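Local atomic coordinates of prephenate dehydrogenase (Aquifex aeolicus, PDB entry 2G5C), a protein that binds NAD and probably catalyses the oxidative decarboxylation of prephenate to 3-(4-hydroxyphenyl)pyruvate, a step of tyrosine biosynthesis. Residues L5-G10 with D64-S69; D89-D94 with K151-L156. One frame throughout, in Å; residues are numbered along the deposited sequence.

Contact 1: L5-G10 with D64-S69; sequences LIVGVG and DFVMLS. With NAD (nicotinamide-adenine-dinucleotide), chain E.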
ATOM      1  N   LEU A   5      -0.720 -21.258 -29.689  1.00 28.67           N
ATOM      2  CA  LEU A   5      -1.994 -20.554 -29.716  1.00 27.11           C
ATOM      3  C   LEU A   5      -2.189 -19.724 -28.456  1.00 26.47           C
ATOM      4  O   LEU A   5      -2.212 -20.257 -27.346  1.00 24.77           O
ATOM      5  CB  LEU A   5      -3.162 -21.533 -29.836  1.00 27.37           C
ATOM      6  CG  LEU A   5      -4.530 -20.844 -29.749  1.00 26.29           C
ATOM      7  CD1 LEU A   5      -4.724 -19.940 -30.956  1.00 25.23           C
ATOM      8  CD2 LEU A   5      -5.639 -21.883 -29.674  1.00 27.13           C
ATOM      9  N   ILE A   6      -2.332 -18.419 -28.638  1.00 25.35           N
ATOM     10  CA  ILE A   6      -2.563 -17.517 -27.520  1.00 26.18           C
ATOM     11  C   ILE A   6      -4.071 -17.307 -27.433  1.00 24.92           C
ATOM     12  O   ILE A   6      -4.669 -16.741 -28.348  1.00 24.10           O
ATOM     13  CB  ILE A   6      -1.907 -16.135 -27.752  1.00 25.93           C
ATOM     14  CG1 ILE A   6      -0.386 -16.277 -27.880  1.00 28.53           C
ATOM     15  CG2 ILE A   6      -2.298 -15.183 -26.620  1.00 28.80           C
ATOM     16  CD1 ILE A   6       0.315 -16.793 -26.640  1.00 26.83           C
ATOM     17  N   VAL A   7      -4.691 -17.785 -26.359  1.00 23.56           N
ATOM     18  CA  VAL A   7      -6.129 -17.597 -26.175  1.00 21.70           C
ATOM     19  C   VAL A   7      -6.298 -16.384 -25.271  1.00 23.45           C
ATOM     20  O   VAL A   7      -5.935 -16.419 -24.093  1.00 22.24           O
ATOM     21  CB  VAL A   7      -6.797 -18.824 -25.521  1.00 21.08           C
ATOM     22  CG1 VAL A   7      -8.205 -18.466 -25.069  1.00 21.15           C
ATOM     23  CG2 VAL A   7      -6.853 -19.983 -26.525  1.00 18.91           C
ATOM     24  N   GLY A   8      -6.854 -15.314 -25.830  1.00 23.74           N
ATOM     25  CA  GLY A   8      -7.016 -14.083 -25.080  1.00 24.37           C
ATOM     26  C   GLY A   8      -5.763 -13.268 -25.360  1.00 25.67           C
ATOM     27  O   GLY A   8      -4.769 -13.362 -24.635  1.00 25.09           O
ATOM     28  N   VAL A   9      -5.802 -12.477 -26.426  1.00 25.81           N
ATOM     29  CA  VAL A   9      -4.653 -11.668 -26.810  1.00 27.04           C
ATOM     30  C   VAL A   9      -4.707 -10.286 -26.165  1.00 26.77           C
ATOM     31  O   VAL A   9      -5.059  -9.298 -26.810  1.00 25.85           O
ATOM     32  CB  VAL A   9      -4.569 -11.507 -28.352  1.00 27.49           C
ATOM     33  CG1 VAL A   9      -3.233 -10.892 -28.739  1.00 28.27           C
ATOM     34  CG2 VAL A   9      -4.747 -12.857 -29.032  1.00 28.68           C
ATOM     35  N   GLY A  10      -4.359 -10.232 -24.885  1.00 26.04           N
ATOM     36  CA  GLY A  10      -4.360  -8.973 -24.168  1.00 25.93           C
ATOM     37  C   GLY A  10      -2.971  -8.670 -23.650  1.00 27.18           C
ATOM     38  O   GLY A  10      -1.971  -9.018 -24.285  1.00 26.15           O
ATOM     39  N   ASP A  64      -0.468 -27.012 -30.983  1.00 31.11           N
ATOM     40  CA  ASP A  64      -0.029 -28.103 -30.122  1.00 32.24           C
ATOM     41  C   ASP A  64       0.400 -27.577 -28.753  1.00 31.67           C
ATOM     42  O   ASP A  64       0.736 -28.346 -27.852  1.00 31.33           O
ATOM     43  CB  ASP A  64       1.105 -28.888 -30.785  1.00 35.97           C
ATOM     44  CG  ASP A  64       2.188 -27.997 -31.354  1.00 38.00           C
ATOM     45  OD1 ASP A  64       3.081 -28.535 -32.043  1.00 40.07           O
ATOM     46  OD2 ASP A  64       2.151 -26.771 -31.119  1.00 39.97           O
ATOM     47  N   PHE A  65       0.375 -26.255 -28.607  1.00 30.35           N
ATOM     48  CA  PHE A  65       0.737 -25.601 -27.353  1.00 29.34           C
ATOM     49  C   PHE A  65      -0.228 -24.431 -27.169  1.00 26.65           C
ATOM     50  O   PHE A  65      -0.216 -23.488 -27.949  1.00 26.32           O
ATOM     51  CB  PHE A  65       2.177 -25.084 -27.417  1.00 31.40           C
ATOM     52  CG  PHE A  65       2.726 -24.661 -26.087  1.00 33.42           C
ATOM     53  CD1 PHE A  65       3.255 -25.601 -25.210  1.00 33.59           C
ATOM     54  CD2 PHE A  65       2.682 -23.326 -25.695  1.00 34.13           C
ATOM     55  CE1 PHE A  65       3.733 -25.219 -23.957  1.00 36.95           C
ATOM     56  CE2 PHE A  65       3.156 -22.932 -24.443  1.00 36.38           C
ATOM     57  CZ  PHE A  65       3.683 -23.879 -23.573  1.00 36.55           C
ATOM     58  N   VAL A  66      -1.064 -24.496 -26.141  1.00 25.70           N
ATOM     59  CA  VAL A  66      -2.043 -23.446 -25.901  1.00 25.40           C
ATOM     60  C   VAL A  66      -1.867 -22.738 -24.557  1.00 25.02           C
ATOM     61  O   VAL A  66      -1.706 -23.380 -23.521  1.00 25.10           O
ATOM     62  CB  VAL A  66      -3.473 -24.024 -25.986  1.00 25.10           C
ATOM     63  CG1 VAL A  66      -4.502 -22.918 -25.821  1.00 23.80           C
ATOM     64  CG2 VAL A  66      -3.660 -24.732 -27.327  1.00 23.81           C
HETATM   65  N   MSE A  67      -1.903 -21.408 -24.587  1.00 25.70           N
HETATM   66  CA  MSE A  67      -1.759 -20.605 -23.372  1.00 25.08           C
HETATM   67  C   MSE A  67      -3.027 -19.801 -23.117  1.00 24.11           C
HETATM   68  O   MSE A  67      -3.262 -18.778 -23.758  1.00 23.63           O
HETATM   69  CB  MSE A  67      -0.567 -19.650 -23.496  1.00 26.13           C
HETATM   70  CG  MSE A  67      -0.382 -18.709 -22.293  1.00 27.46           C
HETATM   71 SE   MSE A  67       0.145 -19.631 -20.673  1.00 33.75          SE
HETATM   72  CE  MSE A  67       1.977 -20.000 -21.154  1.00 28.17           C
ATOM     73  N   LEU A  68      -3.846 -20.277 -22.184  1.00 23.56           N
ATOM     74  CA  LEU A  68      -5.081 -19.598 -21.832  1.00 22.53           C
ATOM     75  C   LEU A  68      -4.715 -18.293 -21.125  1.00 23.49           C
ATOM     76  O   LEU A  68      -4.150 -18.296 -20.023  1.00 21.37           O
ATOM     77  CB  LEU A  68      -5.930 -20.495 -20.928  1.00 22.14           C
ATOM     78  CG  LEU A  68      -6.323 -21.833 -21.570  1.00 22.22           C
ATOM     79  CD1 LEU A  68      -7.097 -22.669 -20.570  1.00 22.04           C
ATOM     80  CD2 LEU A  68      -7.160 -21.588 -22.816  1.00 19.79           C
ATOM     81  N   SER A  69      -5.036 -17.181 -21.777  1.00 22.34           N
ATOM     82  CA  SER A  69      -4.712 -15.862 -21.258  1.00 23.60           C
ATOM     83  C   SER A  69      -5.915 -14.934 -21.267  1.00 24.14           C
ATOM     84  O   SER A  69      -5.772 -13.714 -21.310  1.00 25.74           O
ATOM     85  CB  SER A  69      -3.586 -15.265 -22.096  1.00 24.28           C
ATOM     86  OG  SER A  69      -2.553 -16.221 -22.273  1.00 27.69           O
TER
HETATM   87  PA  NAD E3686      -6.653  -8.165 -20.765  1.00 33.72           P
HETATM   88  O1A NAD E3686      -5.508  -7.331 -21.162  1.00 31.02           O
HETATM   89  O2A NAD E3686      -7.954  -7.436 -20.508  1.00 30.42           O
HETATM   90  O5B NAD E3686      -6.818  -9.271 -21.898  1.00 32.16           O
HETATM   91  C5B NAD E3686      -7.844 -10.217 -21.807  1.00 31.31           C
HETATM   92  C4B NAD E3686      -8.231 -10.660 -23.207  1.00 28.47           C
HETATM   93  O4B NAD E3686      -9.283 -11.569 -23.018  1.00 30.43           O
HETATM   94  C3B NAD E3686      -8.812  -9.516 -24.070  1.00 30.82           C
HETATM   95  O3B NAD E3686      -8.060  -9.302 -25.258  1.00 29.46           O
HETATM   96  C2B NAD E3686     -10.257  -9.961 -24.303  1.00 31.01           C
HETATM   97  O2B NAD E3686     -10.847  -9.547 -25.517  1.00 30.47           O
HETATM   98  C1B NAD E3686     -10.086 -11.455 -24.155  1.00 30.12           C
HETATM   99  N9A NAD E3686     -11.273 -12.298 -23.928  1.00 30.09           N
HETATM  100  C8A NAD E3686     -12.354 -12.083 -23.106  1.00 27.82           C
HETATM  101  N7A NAD E3686     -13.194 -13.126 -23.219  1.00 30.08           N
HETATM  102  C5A NAD E3686     -12.671 -14.009 -24.098  1.00 30.74           C
HETATM  103  C6A NAD E3686     -13.081 -15.252 -24.605  1.00 28.94           C
HETATM  104  N6A NAD E3686     -14.218 -15.803 -24.219  1.00 30.57           N
HETATM  105  N1A NAD E3686     -12.278 -15.920 -25.531  1.00 30.91           N
HETATM  106  C2A NAD E3686     -11.072 -15.363 -25.958  1.00 30.49           C
HETATM  107  N3A NAD E3686     -10.658 -14.134 -25.463  1.00 33.27           N
HETATM  108  C4A NAD E3686     -11.453 -13.484 -24.550  1.00 30.27           C
HETATM  109  O3  NAD E3686      -6.315  -9.054 -19.435  1.00 33.51           O
HETATM  110  PN  NAD E3686      -4.853  -9.512 -18.951  1.00 35.85           P
HETATM  111  O1N NAD E3686      -4.023  -9.767 -20.144  1.00 33.26           O
HETATM  112  O2N NAD E3686      -4.346  -8.481 -18.003  1.00 36.82           O
HETATM  113  O5D NAD E3686      -5.028 -10.870 -18.095  1.00 39.31           O
HETATM  114  C5D NAD E3686      -5.500 -12.062 -18.691  1.00 37.72           C
HETATM  115  C4D NAD E3686      -5.473 -13.265 -17.721  1.00 36.50           C
HETATM  116  O4D NAD E3686      -4.240 -13.293 -17.020  1.00 37.28           O
HETATM  117  C3D NAD E3686      -6.568 -13.364 -16.649  1.00 37.26           C
HETATM  118  O3D NAD E3686      -7.121 -14.681 -16.685  1.00 36.27           O
HETATM  119  C2D NAD E3686      -5.882 -13.087 -15.321  1.00 37.35           C
HETATM  120  O2D NAD E3686      -6.441 -13.826 -14.239  1.00 34.62           O
HETATM  121  C1D NAD E3686      -4.424 -13.427 -15.626  1.00 36.28           C
HETATM  122  N1N NAD E3686      -3.382 -12.603 -14.937  1.00 37.05           N
HETATM  123  C2N NAD E3686      -3.459 -11.216 -15.045  1.00 37.34           C
HETATM  124  C3N NAD E3686      -2.501 -10.413 -14.413  1.00 38.73           C
HETATM  125  C7N NAD E3686      -2.598  -8.921 -14.540  1.00 39.37           C
HETATM  126  O7N NAD E3686      -1.646  -8.167 -13.911  1.00 41.08           O
HETATM  127  N7N NAD E3686      -3.547  -8.307 -15.223  1.00 39.82           N
HETATM  128  C4N NAD E3686      -1.461 -11.038 -13.669  1.00 38.80           C
HETATM  129  C5N NAD E3686      -1.393 -12.446 -13.568  1.00 37.80           C
HETATM  130  C6N NAD E3686      -2.370 -13.223 -14.213  1.00 38.49           C
HETATM  131  O   HOH W   1      -4.124 -11.522 -22.235  1.00 25.06           O
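At the NAD-facing C-terminal end of a Rossmann-type sheet, Val7 and Leu68 sit side by side on neighbouring parallel strands, 5-7 and 65-68, whose axes approach to 5.0 Å at 18°. Four backbone hydrogen bonds stitch them together: Leu5 N to Phe65 O, Met67 N to Leu5 O, Val7 N to Met67 O and Ser69 N to Val7 O. In the third, the donor stands 38° out of the Met67 carbonyl plane. On the face carrying Leu5, Val7, Val66 and Leu68, Val66 spans two partners. Its CG1, anti to the backbone N (chi1 -177°), reaches Val7 CG2 at 3.8 Å, and its CG2 lies 4.1 Å from Leu5 CB. Leu68 CD2 rests against Val7 CB at 3.9 Å. An alanine at Val66 would remove both methyls and would probably leave a gap beside Val7 CG2 and Leu5 CB. On the face of Ile6 and Met67, Phe16 of helix 11-22 touches both side chains.

Beyond the strands, Gly8 and Gly10 fit the first two glycines of a GxGxxG turn. A beta carbon on Gly8 would fall 2.7 Å from Ser69 C, a clash, while one on Gly10 would strike O5B of the dinucleotide. Gly8 CA instead lies 3.7 Å from adenine N3A, and Val9 N is bonded to Asp33 OD2. Ser69 OG is hydrogen-bonded with Gln95 OE1. Water 1 sits between Ser69 O, at 2.9 Å, and the phosphate oxygen O1N of NAD, at 2.7 Å, and takes a weak bond from Gly10 N.

Contact 2: D89-D94 with K151-L156; sequences DATVTD and KKRLKL
Arg153 reaches from helix 151-163 across to Ala90 and Thr91, at the start of strand 91-94, where the CA atoms of Thr91 and Arg153 are 6.6 Å apart. The polar part is a forked grip on one carbonyl. Arg153 NE donates to Ala90 O at 3.2 Å with an N-H...O angle of 147°, and Arg153 NH2 donates to the same Ala90 O at 3.1 Å and 150°. The oxygen lies at the edge of the guanidinium and near its plane, so two N-H groups of the flat end converge on it. The exact position of Ala90 O is less certain than most, and the bond lengths share that doubt.

Packing follows the arginine's aliphatic part. The Arg153 chain runs extended from CG to NE and passes Thr91 in the opposite direction, its chi2 of -173° carrying CD onward past the threonine. Thr91 OG1 meets Arg153 CG at 3.6 Å and Arg153 CD at 3.7 Å, and it stands obliquely to the guanidinium. One turn along the helix, Leu156 brings CD2 to within 3.7 Å of the same hydroxyl oxygen, Thr91 OG1. Val157 of the same helix also touches Thr91, while Leu154 turns to Val115 of strand 114-120.

The charged partners are acidic. Arg153 NH1 forms a salt bridge with Asp150 OD2, just ahead of the segment. Asp89 is the more distant one: its OD1 is 4.8 Å from Arg153 NH2, too far for a direct contact, although the signs are opposite.

A neutral carbonyl and the Asp150 carboxylate thus divide the guanidinium between them, and with Asp89 nearby these surroundings would be expected to favour the positive charge of this partly exposed arginine.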
ATOM      1  N   ASP A  89      -2.537 -34.778 -28.719  1.00 38.29           N
ATOM      2  CA  ASP A  89      -1.103 -34.526 -28.661  1.00 38.23           C
ATOM      3  C   ASP A  89      -0.779 -33.094 -28.205  1.00 36.75           C
ATOM      4  O   ASP A  89       0.379 -32.758 -27.942  1.00 35.66           O
ATOM      5  CB  ASP A  89      -0.509 -34.806 -30.051  1.00 41.85           C
ATOM      6  CG  ASP A  89       0.997 -34.609 -30.111  1.00 45.50           C
ATOM      7  OD1 ASP A  89       1.660 -34.620 -29.049  1.00 47.63           O
ATOM      8  OD2 ASP A  89       1.521 -34.460 -31.239  1.00 47.45           O
ATOM      9  N   ALA A  90      -1.805 -32.259 -28.094  1.00 33.18           N
ATOM     10  CA  ALA A  90      -1.618 -30.866 -27.693  1.00 32.76           C
ATOM     11  C   ALA A  90      -1.418 -30.656 -26.190  1.00 31.13           C
ATOM     12  O   ALA A  90      -1.876 -31.453 -25.370  1.00 31.46           O
ATOM     13  CB  ALA A  90      -2.807 -30.028 -28.170  1.00 30.52           C
ATOM     14  N   THR A  91      -0.729 -29.571 -25.847  1.00 29.73           N
ATOM     15  CA  THR A  91      -0.479 -29.203 -24.454  1.00 27.99           C
ATOM     16  C   THR A  91      -1.208 -27.897 -24.176  1.00 26.57           C
ATOM     17  O   THR A  91      -1.091 -26.943 -24.945  1.00 26.42           O
ATOM     18  CB  THR A  91       1.020 -28.981 -24.177  1.00 28.31           C
ATOM     19  OG1 THR A  91       1.715 -30.229 -24.283  1.00 29.35           O
ATOM     20  CG2 THR A  91       1.226 -28.407 -22.776  1.00 27.64           C
ATOM     21  N   VAL A  92      -1.966 -27.859 -23.085  1.00 25.39           N
ATOM     22  CA  VAL A  92      -2.718 -26.662 -22.720  1.00 25.58           C
ATOM     23  C   VAL A  92      -2.369 -26.208 -21.308  1.00 25.92           C
ATOM     24  O   VAL A  92      -2.488 -26.979 -20.357  1.00 23.71           O
ATOM     25  CB  VAL A  92      -4.241 -26.904 -22.779  1.00 25.08           C
ATOM     26  CG1 VAL A  92      -4.985 -25.629 -22.374  1.00 25.29           C
ATOM     27  CG2 VAL A  92      -4.650 -27.338 -24.180  1.00 27.07           C
ATOM     28  N   THR A  93      -1.947 -24.951 -21.180  1.00 24.24           N
ATOM     29  CA  THR A  93      -1.587 -24.399 -19.876  1.00 24.30           C
ATOM     30  C   THR A  93      -2.201 -22.999 -19.771  1.00 23.87           C
ATOM     31  O   THR A  93      -2.706 -22.474 -20.760  1.00 21.64           O
ATOM     32  CB  THR A  93      -0.035 -24.371 -19.708  1.00 24.41           C
ATOM     33  OG1 THR A  93       0.307 -24.059 -18.351  1.00 26.67           O
ATOM     34  CG2 THR A  93       0.595 -23.358 -20.650  1.00 27.22           C
ATOM     35  N   ASP A  94      -2.181 -22.394 -18.585  1.00 23.11           N
ATOM     36  CA  ASP A  94      -2.789 -21.072 -18.434  1.00 24.38           C
ATOM     37  C   ASP A  94      -1.957 -20.039 -17.668  1.00 24.63           C
ATOM     38  O   ASP A  94      -0.817 -20.289 -17.269  1.00 24.47           O
ATOM     39  CB  ASP A  94      -4.165 -21.212 -17.764  1.00 24.71           C
ATOM     40  CG  ASP A  94      -4.067 -21.551 -16.269  1.00 29.17           C
ATOM     41  OD1 ASP A  94      -3.355 -22.521 -15.910  1.00 29.74           O
ATOM     42  OD2 ASP A  94      -4.712 -20.852 -15.453  1.00 27.96           O
ATOM     43  N   LYS A 151       3.820 -35.846 -16.527  1.00 43.39           N
ATOM     44  CA  LYS A 151       5.204 -35.456 -16.268  1.00 44.34           C
ATOM     45  C   LYS A 151       5.910 -34.836 -17.463  1.00 43.99           C
ATOM     46  O   LYS A 151       6.675 -33.883 -17.311  1.00 43.69           O
ATOM     47  CB  LYS A 151       6.016 -36.658 -15.772  1.00 46.01           C
ATOM     48  CG  LYS A 151       5.874 -36.934 -14.282  1.00 48.37           C
ATOM     49  CD  LYS A 151       6.394 -35.763 -13.456  1.00 50.58           C
ATOM     50  CE  LYS A 151       6.268 -36.027 -11.960  1.00 51.83           C
ATOM     51  NZ  LYS A 151       6.666 -34.835 -11.150  1.00 51.21           N
ATOM     52  N   LYS A 152       5.664 -35.381 -18.650  1.00 44.06           N
ATOM     53  CA  LYS A 152       6.293 -34.861 -19.855  1.00 43.79           C
ATOM     54  C   LYS A 152       5.786 -33.456 -20.165  1.00 42.26           C
ATOM     55  O   LYS A 152       6.563 -32.576 -20.535  1.00 42.00           O
ATOM     56  CB  LYS A 152       6.024 -35.794 -21.038  1.00 45.33           C
ATOM     57  CG  LYS A 152       6.520 -37.219 -20.822  1.00 50.16           C
ATOM     58  CD  LYS A 152       8.011 -37.245 -20.486  1.00 52.86           C
ATOM     59  CE  LYS A 152       8.500 -38.659 -20.194  1.00 53.29           C
ATOM     60  NZ  LYS A 152       8.315 -39.566 -21.362  1.00 54.63           N
ATOM     61  N   ARG A 153       4.481 -33.246 -20.010  1.00 40.83           N
ATOM     62  CA  ARG A 153       3.890 -31.937 -20.273  1.00 38.72           C
ATOM     63  C   ARG A 153       4.278 -30.919 -19.202  1.00 37.29           C
ATOM     64  O   ARG A 153       4.412 -29.731 -19.489  1.00 36.21           O
ATOM     65  CB  ARG A 153       2.368 -32.048 -20.363  1.00 38.52           C
ATOM     66  CG  ARG A 153       1.864 -32.655 -21.665  1.00 38.65           C
ATOM     67  CD  ARG A 153       0.347 -32.569 -21.750  1.00 38.53           C
ATOM     68  NE  ARG A 153      -0.161 -32.867 -23.086  1.00 39.89           N
ATOM     69  CZ  ARG A 153      -0.172 -34.076 -23.637  1.00 41.00           C
ATOM     70  NH1 ARG A 153       0.301 -35.121 -22.972  1.00 42.62           N
ATOM     71  NH2 ARG A 153      -0.662 -34.242 -24.858  1.00 42.83           N
ATOM     72  N   LEU A 154       4.458 -31.385 -17.969  1.00 36.75           N
ATOM     73  CA  LEU A 154       4.849 -30.490 -16.878  1.00 35.28           C
ATOM     74  C   LEU A 154       6.245 -29.947 -17.151  1.00 36.05           C
ATOM     75  O   LEU A 154       6.480 -28.739 -17.092  1.00 35.07           O
ATOM     76  CB  LEU A 154       4.858 -31.232 -15.540  1.00 32.65           C
ATOM     77  CG  LEU A 154       5.325 -30.393 -14.342  1.00 31.37           C
ATOM     78  CD1 LEU A 154       4.328 -29.263 -14.088  1.00 29.54           C
ATOM     79  CD2 LEU A 154       5.462 -31.267 -13.106  1.00 28.70           C
ATOM     80  N   LYS A 155       7.169 -30.856 -17.452  1.00 36.72           N
ATOM     81  CA  LYS A 155       8.547 -30.489 -17.736  1.00 37.71           C
ATOM     82  C   LYS A 155       8.606 -29.537 -18.919  1.00 37.05           C
ATOM     83  O   LYS A 155       9.384 -28.586 -18.922  1.00 38.82           O
ATOM     84  CB  LYS A 155       9.384 -31.739 -18.034  1.00 39.51           C
ATOM     85  CG  LYS A 155       9.531 -32.693 -16.858  1.00 40.75           C
ATOM     86  CD  LYS A 155      10.485 -33.834 -17.187  1.00 42.05           C
ATOM     87  CE  LYS A 155      10.588 -34.829 -16.037  1.00 43.07           C
ATOM     88  NZ  LYS A 155      11.076 -34.196 -14.779  1.00 42.77           N
ATOM     89  N   LEU A 156       7.784 -29.802 -19.928  1.00 36.49           N
ATOM     90  CA  LEU A 156       7.738 -28.954 -21.110  1.00 35.26           C
ATOM     91  C   LEU A 156       7.385 -27.523 -20.704  1.00 34.78           C
ATOM     92  O   LEU A 156       8.180 -26.600 -20.887  1.00 34.18           O
ATOM     93  CB  LEU A 156       6.694 -29.486 -22.096  1.00 35.13           C
ATOM     94  CG  LEU A 156       6.380 -28.617 -23.318  1.00 34.93           C
ATOM     95  CD1 LEU A 156       7.616 -28.468 -24.185  1.00 34.47           C
ATOM     96  CD2 LEU A 156       5.245 -29.252 -24.110  1.00 36.35           C
TER

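How the contacts relate
The two contacts meet in one sheet, where strands 65-68 and 91-94 are neighbours, and their centres are about 13 Å apart. Probable backbone hydrogen bonds join them, Val66 N to Thr91 O at 2.7 Å and Thr91 N to Asp64 O at 2.8 Å. Side chains add to the seam: the selenium of Met67 lies 3.6 Å from Asp94 O, and Met67 CE is 3.7 Å from Thr93 CG2. Contact 1 continues into the NAD pocket through Gly8, Gly10 and Ser69. Contact 2 is helix-on-strand packing away from the annotated sites; it joins helix 151-163 to the strand that flanks contact 1 on the side remote from strand 3-7.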